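UDP-4-amino-4,6-dideoxy-N-acetyl-beta-L-altrosamine transaminase (Helicobacter pylori, PDB 2FNU) catalyses the PLP-dependent transamination of a UDP-linked 4-keto sugar with L-glutamate, the second step in making the flagellin-modifying sugar pseudaminic acid. Local coordinates at residues A246-L249 and M250-E254. Numbering follows the deposited sequence.
Sequences APFL and MQKRE
Arg-253 and Leu-249, an i to i+4 pair on successive turns of the alpha-helix 246-264, illustrate how a long side chain can run back along its own helix and join the previous turn to two loops. The path starts at Arg-253 CB, which lies 3.9 Å from Leu-249 O; that same oxygen accepts the helical hydrogen bond from Arg-253 N. Arg-253 CG follows at 3.6 Å from Leu-249 O. With CG anti to the carbonyl carbon (chi1 -66°), and a bend farther along at chi3, the chain heads toward the start of the helix and the guanidinium comes to rest over the backbone, one of its faces turned to Leu-249 O and Met-250 CA. Arg-253 NH1 ends 3.9 Å from Leu-249 CB. At the edge of the group, in its plane, a water accepts from Arg-253 NH2 at 2.9 Å and donates to Ala-246 O, which already accepts from Met-250 N. Two loop carbonyls, Ser-282 O for NE and Pro-184 O for NH1, hold the buried group from outside the helix and fix its rotation. On the exposed flank, by contrast, Lys-252 CG makes a CH-pi contact over the face of Phe-248, 4.3 Å from the ring centroid, while Lys-252 CE lies beyond the rim, 3.4 Å from Phe-248 CZ. Ala-246, Leu-249 and Arg-253 are buried, Phe-248 exposed. In this DegT/DnrJ/EryC1-family aminotransferase, the loop joining strands 174-178 and 191-195 of the central mixed sheet carries Lys-183, which can bear the cofactor but is not linked to it here, with Pro-184 and Ile-185; Arg-253 and Ala-246 meet these last two, tying the helix 246-264 to that loop.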
loop_
_atom_site.group_PDB
_atom_site.type_symbol
_atom_site.label_atom_id
_atom_site.label_comp_id
_atom_site.label_asym_id
_atom_site.label_seq_id
_atom_site.Cartn_x
_atom_site.Cartn_y
_atom_site.Cartn_z
ATOM N N ALA B 246 -4.671 -6.406 22.908
ATOM C CA ALA B 246 -5.742 -5.493 22.488
ATOM C C ALA B 246 -6.782 -5.240 23.600
ATOM O O ALA B 246 -7.221 -4.115 23.769
ATOM C CB ALA B 246 -6.415 -5.995 21.191
ATOM N N PRO B 247 -7.214 -6.288 24.328
ATOM C CA PRO B 247 -8.172 -6.007 25.410
ATOM C C PRO B 247 -7.619 -5.097 26.516
ATOM O O PRO B 247 -8.354 -4.242 27.039
ATOM C CB PRO B 247 -8.502 -7.402 25.950
ATOM C CG PRO B 247 -8.283 -8.311 24.748
ATOM C CD PRO B 247 -7.017 -7.740 24.143
ATOM N N PHE B 248 -6.347 -5.285 26.872
ATOM C CA PHE B 248 -5.676 -4.427 27.850
ATOM C C PHE B 248 -5.660 -2.971 27.378
ATOM O O PHE B 248 -6.009 -2.054 28.133
ATOM C CB PHE B 248 -4.248 -4.941 28.102
ATOM C CG PHE B 248 -3.396 -4.013 28.926
ATOM C CD1 PHE B 248 -3.408 -4.088 30.313
ATOM C CD2 PHE B 248 -2.577 -3.066 28.313
ATOM C CE1 PHE B 248 -2.615 -3.219 31.084
ATOM C CE2 PHE B 248 -1.781 -2.197 29.076
ATOM C CZ PHE B 248 -1.811 -2.282 30.462
ATOM N N LEU B 249 -5.261 -2.750 26.129
ATOM C CA LEU B 249 -5.195 -1.396 25.594
ATOM C C LEU B 249 -6.597 -0.779 25.563
ATOM O O LEU B 249 -6.781 0.394 25.889
ATOM C CB LEU B 249 -4.595 -1.424 24.178
ATOM C CG LEU B 249 -3.155 -1.952 24.098
ATOM C CD1 LEU B 249 -2.728 -2.250 22.649
ATOM C CD2 LEU B 249 -2.171 -0.964 24.743
ATOM N N MET B 250 -7.590 -1.578 25.157
ATOM C CA MET B 250 -8.966 -1.104 25.066
ATOM C C MET B 250 -9.474 -0.705 26.451
ATOM O O MET B 250 -10.176 0.311 26.609
ATOM C CB MET B 250 -9.862 -2.187 24.449
ATOM C CG MET B 250 -11.337 -1.809 24.394
ATOM S SD MET B 250 -12.228 -2.966 23.337
ATOM C CE MET B 250 -13.600 -3.421 24.405
ATOM N N GLN B 251 -9.108 -1.492 27.459
ATOM C CA GLN B 251 -9.553 -1.191 28.823
ATOM C C GLN B 251 -8.857 0.064 29.384
ATOM O O GLN B 251 -9.461 0.823 30.158
ATOM C CB GLN B 251 -9.389 -2.404 29.738
ATOM C CG GLN B 251 -9.834 -2.159 31.196
ATOM C CD GLN B 251 -11.332 -1.842 31.351
ATOM O OE1 GLN B 251 -12.179 -2.185 30.502
ATOM N NE2 GLN B 251 -11.663 -1.180 32.455
ATOM N N LYS B 252 -7.602 0.301 28.990
ATOM C CA LYS B 252 -6.969 1.564 29.364
ATOM C C LYS B 252 -7.733 2.751 28.801
ATOM O O LYS B 252 -7.922 3.748 29.499
ATOM C CB LYS B 252 -5.499 1.607 28.951
ATOM C CG LYS B 252 -4.625 0.645 29.756
ATOM C CD LYS B 252 -4.441 1.151 31.184
ATOM C CE LYS B 252 -3.552 0.218 31.999
ATOM N NZ LYS B 252 -3.505 0.614 33.439
ATOM N N ARG B 253 -8.154 2.659 27.531
ATOM C CA ARG B 253 -8.942 3.725 26.925
ATOM C C ARG B 253 -10.305 3.846 27.613
ATOM O O ARG B 253 -10.805 4.953 27.826
ATOM C CB ARG B 253 -9.078 3.521 25.416
ATOM C CG ARG B 253 -7.740 3.641 24.669
ATOM C CD ARG B 253 -7.939 3.703 23.151
ATOM N NE ARG B 253 -8.574 2.487 22.664
ATOM C CZ ARG B 253 -7.925 1.389 22.275
ATOM N NH1 ARG B 253 -6.583 1.342 22.277
ATOM N NH2 ARG B 253 -8.636 0.338 21.879
ATOM N N GLU B 254 -10.884 2.706 27.995
ATOM C CA GLU B 254 -12.167 2.741 28.721
ATOM C C GLU B 254 -12.020 3.470 30.057
ATOM O O GLU B 254 -12.899 4.257 30.434
ATOM C CB GLU B 254 -12.731 1.326 28.908
ATOM C CG GLU B 254 -14.001 1.226 29.771
ATOM C CD GLU B 254 -15.242 1.845 29.144
ATOM O OE1 GLU B 254 -15.247 2.148 27.924
ATOM O OE2 GLU B 254 -16.244 2.011 29.885
HETATM O O HOH W 1 -7.177 -2.091 21.535
#